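PDB 6GNF: glycogen synthase from Cyanobacterium sp. CLg1, which belongs to the bacterial glycogen/starch synthase family, two-domain proteins of the GT-B glycosyltransferase fold, and is modelled here with bound ADP. Local coordinates for residues G261-D266 and D290-D295; C59-R64 and Q141-V146. One frame throughout, in Å; residues are numbered along the deposited sequence.

In the fold
Both contacts lie in the N-terminal domain, built on the nine-stranded mixed sheet, and follow one another in series, neither nesting nor crossing. Contact 2 comes first, closing a loop with 76 residues between its segments: from strand 57-63 the chain runs through three further strands of the sheet, then returns along helix 132-144, whose A143 packs on V61. Contact 1 opens later, on helix 257-264, and closes a loop of 23 residues; strand 267-270 and helix 273-281 intervene before helix 290-296 comes back against it. Contact 2 thus fastens a helix to the sheet, whereas contact 1 joins two helices. Their centres are about 23 Å apart and their nearest atoms about 10 Å, so they do not touch.

Contact 1: G261-D266 and D290-D295; sequences GFLNCD and DAVARD
F262 and V292 meet in a small, partly buried helix-helix contact between helix 257-264 and helix 290-296, in the N-terminal domain of the GT-B fold, the one built on the nine-stranded mixed sheet. Its small size is measured by the 181 Å² buried between the two segments; the closest backbone approach, between the CA atoms of F262 and A293, is 7.1 Å. Its apolar character rests on carbon contacts, and one branch of V292 does most of the work. Its CG1 lies 3.7 Å from F262 CB and 4.0 Å from F262 CD2, so the methyl packs against the root of the aromatic side chain and approaches the ring obliquely. Because CG1 stands opposite the backbone N about the CA-CB bond (chi1 174°), the valine presents it to the other helix. The same methyl is 4.1 Å from L263 CD2, so it touches two consecutive residues, F262 and L263; the leucine and valine side chains run at about a right angle. L263 CD2 also borders D295, one turn further along, at 4.1 Å from its OD2, where an apolar methyl simply adjoins a carboxylate. On the side of helix 290-296 turned from F262 and L263, R294 NH1 forms a salt bridge to D290 OD2 and a hydrogen bond to the carbonyl of T280, tying this helix to helix 273-281, where A293 packs on V279 and T280. Across the contact, F262 rests on M198 of strand 195-200, and N264 OD1 accepts a hydrogen bond from K182 NZ of helix 177-186.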
ATOM      1  N   GLY A 261      -7.832  14.744   9.228  1.00 51.95           N
ATOM      2  CA  GLY A 261      -8.616  14.083   8.193  1.00 49.83           C
ATOM      3  C   GLY A 261      -9.701  13.194   8.771  1.00 52.64           C
ATOM      4  O   GLY A 261     -10.848  13.193   8.297  1.00 52.56           O
ATOM      5  N   PHE A 262      -9.351  12.410   9.785  1.00 54.26           N
ATOM      6  CA  PHE A 262     -10.349  11.587  10.474  1.00 58.01           C
ATOM      7  C   PHE A 262     -11.457  12.436  11.069  1.00 57.38           C
ATOM      8  O   PHE A 262     -12.629  12.072  10.996  1.00 58.61           O
ATOM      9  CB  PHE A 262      -9.729  10.749  11.599  1.00 61.14           C
ATOM     10  CG  PHE A 262      -9.048   9.493  11.137  1.00 66.09           C
ATOM     11  CD1 PHE A 262      -9.446   8.826   9.980  1.00 73.59           C
ATOM     12  CD2 PHE A 262      -8.016   8.959  11.879  1.00 67.93           C
ATOM     13  CE1 PHE A 262      -8.810   7.663   9.573  1.00 74.91           C
ATOM     14  CE2 PHE A 262      -7.382   7.795  11.486  1.00 69.72           C
ATOM     15  CZ  PHE A 262      -7.779   7.145  10.331  1.00 75.02           C
ATOM     16  N   LEU A 263     -11.080  13.560  11.669  1.00 55.69           N
ATOM     17  CA  LEU A 263     -12.042  14.402  12.370  1.00 54.82           C
ATOM     18  C   LEU A 263     -12.927  15.215  11.434  1.00 55.16           C
ATOM     19  O   LEU A 263     -13.940  15.749  11.866  1.00 56.92           O
ATOM     20  CB  LEU A 263     -11.323  15.343  13.345  1.00 54.76           C
ATOM     21  CG  LEU A 263     -10.652  14.664  14.545  1.00 56.07           C
ATOM     22  CD1 LEU A 263      -9.799  15.655  15.325  1.00 56.85           C
ATOM     23  CD2 LEU A 263     -11.684  14.018  15.454  1.00 56.87           C
ATOM     24  N   ASN A 264     -12.557  15.330  10.162  1.00 52.14           N
ATOM     25  CA  ASN A 264     -13.303  16.172   9.238  1.00 52.92           C
ATOM     26  C   ASN A 264     -13.991  15.436   8.099  1.00 53.24           C
ATOM     27  O   ASN A 264     -14.821  16.034   7.414  1.00 53.62           O
ATOM     28  CB  ASN A 264     -12.392  17.276   8.686  1.00 52.88           C
ATOM     29  CG  ASN A 264     -12.203  18.413   9.670  1.00 57.44           C
ATOM     30  OD1 ASN A 264     -13.004  19.338   9.718  1.00 60.18           O
ATOM     31  ND2 ASN A 264     -11.150  18.344  10.475  1.00 59.97           N
ATOM     32  N   CYS A 265     -13.696  14.152   7.916  1.00 52.43           N
ATOM     33  CA  CYS A 265     -14.315  13.405   6.828  1.00 52.62           C
ATOM     34  C   CYS A 265     -15.733  13.018   7.212  1.00 53.77           C
ATOM     35  O   CYS A 265     -16.115  13.101   8.377  1.00 57.11           O
ATOM     36  CB  CYS A 265     -13.503  12.152   6.479  1.00 52.13           C
ATOM     37  SG  CYS A 265     -13.520  10.874   7.764  1.00 56.48           S
ATOM     38  N   ASP A 266     -16.502  12.574   6.230  1.00 52.76           N
ATOM     39  CA  ASP A 266     -17.844  12.059   6.484  1.00 55.28           C
ATOM     40  C   ASP A 266     -17.801  10.599   6.907  1.00 55.38           C
ATOM     41  O   ASP A 266     -18.671  10.140   7.633  1.00 57.75           O
ATOM     42  CB  ASP A 266     -18.719  12.225   5.242  1.00 56.14           C
ATOM     43  CG  ASP A 266     -18.963  13.673   4.918  1.00 56.36           C
ATOM     44  OD1 ASP A 266     -19.427  14.378   5.840  1.00 59.73           O
ATOM     45  OD2 ASP A 266     -18.650  14.115   3.799  1.00 55.63           O
ATOM     46  N   ASP A 290      -5.775   5.671  18.021  1.00 64.91           N
ATOM     47  CA  ASP A 290      -6.843   4.724  18.358  1.00 64.90           C
ATOM     48  C   ASP A 290      -8.104   5.405  18.887  1.00 65.43           C
ATOM     49  O   ASP A 290      -9.215   5.006  18.532  1.00 64.84           O
ATOM     50  CB  ASP A 290      -6.357   3.653  19.348  1.00 67.33           C
ATOM     51  CG  ASP A 290      -5.817   4.235  20.639  1.00 70.31           C
ATOM     52  OD1 ASP A 290      -5.036   5.205  20.586  1.00 71.58           O
ATOM     53  OD2 ASP A 290      -6.176   3.720  21.715  1.00 73.58           O
ATOM     54  N   ALA A 291      -7.937   6.418  19.733  1.00 65.72           N
ATOM     55  CA  ALA A 291      -9.083   7.114  20.315  1.00 67.48           C
ATOM     56  C   ALA A 291      -9.793   7.959  19.258  1.00 66.68           C
ATOM     57  O   ALA A 291     -11.023   7.996  19.203  1.00 69.58           O
ATOM     58  CB  ALA A 291      -8.658   7.965  21.506  1.00 68.15           C
ATOM     59  N   VAL A 292      -9.033   8.616  18.394  1.00 64.73           N
ATOM     60  CA  VAL A 292      -9.634   9.355  17.289  1.00 61.74           C
ATOM     61  C   VAL A 292     -10.418   8.415  16.369  1.00 61.18           C
ATOM     62  O   VAL A 292     -11.558   8.704  16.022  1.00 60.16           O
ATOM     63  CB  VAL A 292      -8.578  10.138  16.483  1.00 60.33           C
ATOM     64  CG1 VAL A 292      -9.201  10.783  15.256  1.00 59.56           C
ATOM     65  CG2 VAL A 292      -7.921  11.201  17.354  1.00 61.25           C
ATOM     66  N   ALA A 293      -9.818   7.284  16.006  1.00 62.46           N
ATOM     67  CA  ALA A 293     -10.479   6.294  15.152  1.00 60.74           C
ATOM     68  C   ALA A 293     -11.764   5.755  15.782  1.00 62.97           C
ATOM     69  O   ALA A 293     -12.787   5.659  15.099  1.00 61.48           O
ATOM     70  CB  ALA A 293      -9.525   5.154  14.832  1.00 61.07           C
ATOM     71  N   ARG A 294     -11.709   5.440  17.079  1.00 66.12           N
ATOM     72  CA  ARG A 294     -12.899   5.054  17.842  1.00 71.22           C
ATOM     73  C   ARG A 294     -13.972   6.129  17.832  1.00 71.48           C
ATOM     74  O   ARG A 294     -15.147   5.838  17.672  1.00 74.65           O
ATOM     75  CB  ARG A 294     -12.560   4.789  19.304  1.00 76.71           C
ATOM     76  CG  ARG A 294     -12.021   3.413  19.576  1.00 80.99           C
ATOM     77  CD  ARG A 294     -12.095   3.095  21.055  1.00 86.66           C
ATOM     78  NE  ARG A 294     -11.347   4.034  21.896  1.00 92.77           N
ATOM     79  CZ  ARG A 294     -10.034   3.976  22.143  1.00 96.76           C
ATOM     80  NH1 ARG A 294      -9.267   3.028  21.603  1.00 95.58           N
ATOM     81  NH2 ARG A 294      -9.476   4.886  22.933  1.00 99.11           N
ATOM     82  N   ASP A 295     -13.563   7.355  18.121  1.00 71.34           N
ATOM     83  CA  ASP A 295     -14.470   8.487  18.160  1.00 72.49           C
ATOM     84  C   ASP A 295     -15.209   8.642  16.831  1.00 71.63           C
ATOM     85  O   ASP A 295     -16.426   8.790  16.808  1.00 71.83           O
ATOM     86  CB  ASP A 295     -13.675   9.758  18.478  1.00 75.78           C
ATOM     87  CG  ASP A 295     -14.543  10.993  18.574  1.00 79.18           C
ATOM     88  OD1 ASP A 295     -15.674  10.914  19.098  1.00 84.81           O
ATOM     89  OD2 ASP A 295     -14.074  12.064  18.125  1.00 80.78           O
TER

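Contact 2: C59-R64 and Q141-V146; sequences CTVAPR and QAALAV. With SO4 (sulfate ion), chain G.
V61 meets A143 of helix 132-144 and V146 of helix 146-149 with its two separate methyls, and these apolar touches make up the first shell of a buried strand-helix contact. CG1 of V61 sits 3.8 Å from A143 CB and 3.9 Å from A143 CA, so it lies against the alanine where the helix surface is low. CG2 takes the other partner: it is 4.0 Å from V146 CG1 and 4.1 Å from V146 CG2, the two valines reaching toward each other tip to tip. This division follows from the rotation of V61, whose CG1 is anti to the backbone N (chi1 -177°) while CG2 is anti to the carbonyl carbon. The small side chain of A143 is consistent with the close spacing of the backbones, since the CA atoms of V61 and A143 are 6.1 Å apart. Further along the chain, R64 extends away from this apolar patch. With its chain straight from CG to NE, its guanidinium is carried to a sulfate ion that probably came from the crystallisation liquor. NH1 donates to sulfate O2 at 3.1 Å with an almost straight N-H...O angle of 175°, O2 lying in the guanidinium plane at its edge; NH2 reaches O4 at 3.2 Å along a more bent path, 145°. R90 also bonds the anion. A salt bridge to D105 and a cation-pi contact with F92 further hold R64. The whole is a helix layered on the mixed sheet of a Rossmann-like alpha/beta domain, as in GT-B proteins, with strand 57-63 between strands 23-27 and 99-105. On the face turned from the strand L144 packs on helix 177-186; A142 touches V89 and V146 touches Y91, both of strand 85-96.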
ATOM      1  N   CYS A  59     -13.020   8.802 -11.387  1.00 50.58           N
ATOM      2  CA  CYS A  59     -11.748   9.361 -11.834  1.00 49.44           C
ATOM      3  C   CYS A  59     -10.743   9.280 -10.704  1.00 48.53           C
ATOM      4  O   CYS A  59     -11.115   9.104  -9.548  1.00 50.87           O
ATOM      5  CB  CYS A  59     -11.899  10.804 -12.304  1.00 49.46           C
ATOM      6  SG  CYS A  59     -12.238  11.997 -10.989  1.00 51.02           S
ATOM      7  N   THR A  60      -9.466   9.354 -11.058  1.00 46.32           N
ATOM      8  CA  THR A  60      -8.401   9.458 -10.075  1.00 43.86           C
ATOM      9  C   THR A  60      -7.679  10.773 -10.322  1.00 42.75           C
ATOM     10  O   THR A  60      -7.624  11.276 -11.456  1.00 43.93           O
ATOM     11  CB  THR A  60      -7.373   8.313 -10.171  1.00 43.76           C
ATOM     12  OG1 THR A  60      -6.633   8.456 -11.394  1.00 44.94           O
ATOM     13  CG2 THR A  60      -8.068   6.948 -10.098  1.00 43.84           C
ATOM     14  N   VAL A  61      -7.170  11.352  -9.242  1.00 41.03           N
ATOM     15  CA  VAL A  61      -6.351  12.548  -9.310  1.00 40.73           C
ATOM     16  C   VAL A  61      -5.070  12.283  -8.558  1.00 40.99           C
ATOM     17  O   VAL A  61      -5.111  11.862  -7.396  1.00 40.07           O
ATOM     18  CB  VAL A  61      -7.043  13.762  -8.652  1.00 40.03           C
ATOM     19  CG1 VAL A  61      -6.182  15.005  -8.808  1.00 40.73           C
ATOM     20  CG2 VAL A  61      -8.417  13.986  -9.256  1.00 39.82           C
ATOM     21  N   ALA A  62      -3.939  12.549  -9.214  1.00 42.55           N
ATOM     22  CA  ALA A  62      -2.642  12.323  -8.598  1.00 41.98           C
ATOM     23  C   ALA A  62      -1.616  13.226  -9.253  1.00 42.25           C
ATOM     24  O   ALA A  62      -1.875  13.792 -10.311  1.00 42.08           O
ATOM     25  CB  ALA A  62      -2.245  10.873  -8.766  1.00 42.15           C
ATOM     26  N   PRO A  63      -0.431  13.356  -8.645  1.00 43.24           N
ATOM     27  CA  PRO A  63       0.588  14.224  -9.248  1.00 43.62           C
ATOM     28  C   PRO A  63       1.148  13.668 -10.541  1.00 44.69           C
ATOM     29  O   PRO A  63       1.242  12.453 -10.709  1.00 47.83           O
ATOM     30  CB  PRO A  63       1.691  14.267  -8.183  1.00 44.15           C
ATOM     31  CG  PRO A  63       0.996  13.919  -6.908  1.00 44.03           C
ATOM     32  CD  PRO A  63      -0.040  12.912  -7.294  1.00 43.86           C
ATOM     33  N   ARG A  64       1.519  14.550 -11.458  1.00 44.14           N
ATOM     34  CA  ARG A  64       2.185  14.148 -12.697  1.00 45.81           C
ATOM     35  C   ARG A  64       3.693  14.068 -12.452  1.00 47.02           C
ATOM     36  O   ARG A  64       4.431  15.019 -12.676  1.00 46.77           O
ATOM     37  CB  ARG A  64       1.858  15.139 -13.819  1.00 47.10           C
ATOM     38  CG  ARG A  64       2.352  14.737 -15.198  1.00 47.97           C
ATOM     39  CD  ARG A  64       1.919  15.785 -16.205  1.00 49.36           C
ATOM     40  NE  ARG A  64       2.360  15.477 -17.555  1.00 50.02           N
ATOM     41  CZ  ARG A  64       3.225  16.184 -18.274  1.00 50.76           C
ATOM     42  NH1 ARG A  64       3.802  17.283 -17.809  1.00 50.75           N
ATOM     43  NH2 ARG A  64       3.519  15.773 -19.494  1.00 52.25           N
ATOM     44  N   GLN A 141      -5.623  20.705  -2.692  1.00 44.31           N
ATOM     45  CA  GLN A 141      -6.272  21.875  -3.278  1.00 45.52           C
ATOM     46  C   GLN A 141      -6.553  21.687  -4.757  1.00 44.12           C
ATOM     47  O   GLN A 141      -7.605  22.083  -5.247  1.00 44.11           O
ATOM     48  CB  GLN A 141      -5.396  23.120  -3.126  1.00 49.41           C
ATOM     49  CG  GLN A 141      -5.194  23.575  -1.698  1.00 50.17           C
ATOM     50  CD  GLN A 141      -4.140  24.655  -1.591  1.00 52.43           C
ATOM     51  OE1 GLN A 141      -4.080  25.573  -2.412  1.00 56.73           O
ATOM     52  NE2 GLN A 141      -3.290  24.549  -0.584  1.00 55.34           N
ATOM     53  N   ALA A 142      -5.577  21.154  -5.484  1.00 42.50           N
ATOM     54  CA  ALA A 142      -5.726  20.987  -6.924  1.00 43.58           C
ATOM     55  C   ALA A 142      -6.811  19.973  -7.269  1.00 43.80           C
ATOM     56  O   ALA A 142      -7.486  20.142  -8.289  1.00 45.32           O
ATOM     57  CB  ALA A 142      -4.402  20.573  -7.550  1.00 43.70           C
ATOM     58  N   ALA A 143      -6.939  18.937  -6.445  1.00 41.10           N
ATOM     59  CA  ALA A 143      -7.878  17.849  -6.709  1.00 42.81           C
ATOM     60  C   ALA A 143      -9.320  18.304  -6.570  1.00 43.35           C
ATOM     61  O   ALA A 143     -10.195  17.845  -7.280  1.00 45.21           O
ATOM     62  CB  ALA A 143      -7.613  16.684  -5.767  1.00 40.57           C
ATOM     63  N   LEU A 144      -9.566  19.235  -5.656  1.00 44.02           N
ATOM     64  CA  LEU A 144     -10.925  19.701  -5.406  1.00 43.94           C
ATOM     65  C   LEU A 144     -11.533  20.384  -6.627  1.00 44.58           C
ATOM     66  O   LEU A 144     -12.750  20.284  -6.832  1.00 47.58           O
ATOM     67  CB  LEU A 144     -10.959  20.646  -4.200  1.00 44.91           C
ATOM     68  CG  LEU A 144     -10.888  19.980  -2.822  1.00 44.05           C
ATOM     69  CD1 LEU A 144     -10.437  20.966  -1.768  1.00 44.47           C
ATOM     70  CD2 LEU A 144     -12.226  19.376  -2.437  1.00 46.46           C
ATOM     71  N   ALA A 145     -10.699  21.024  -7.446  1.00 40.52           N
ATOM     72  CA  ALA A 145     -11.183  21.721  -8.633  1.00 42.18           C
ATOM     73  C   ALA A 145     -11.520  20.779  -9.784  1.00 42.59           C
ATOM     74  O   ALA A 145     -12.231  21.155 -10.716  1.00 46.12           O
ATOM     75  CB  ALA A 145     -10.166  22.764  -9.081  1.00 41.88           C
ATOM     76  N   VAL A 146     -11.048  19.541  -9.718  1.00 42.71           N
ATOM     77  CA  VAL A 146     -11.152  18.637 -10.869  1.00 42.35           C
ATOM     78  C   VAL A 146     -12.602  18.307 -11.245  1.00 42.84           C
ATOM     79  O   VAL A 146     -12.932  18.355 -12.443  1.00 41.68           O
ATOM     80  CB  VAL A 146     -10.302  17.365 -10.678  1.00 43.15           C
ATOM     81  CG1 VAL A 146     -10.677  16.280 -11.680  1.00 43.85           C
ATOM     82  CG2 VAL A 146      -8.828  17.710 -10.816  1.00 43.89           C
TER
HETATM   83  S   SO4 G 603       5.235  19.216 -20.972  1.00 88.15           S
HETATM   84  O1  SO4 G 603       4.450  20.473 -21.086  1.00 82.30           O
HETATM   85  O2  SO4 G 603       5.670  18.961 -19.576  1.00 84.06           O
HETATM   86  O3  SO4 G 603       6.441  19.355 -21.817  1.00 94.98           O
HETATM   87  O4  SO4 G 603       4.422  18.076 -21.452  1.00 86.02           O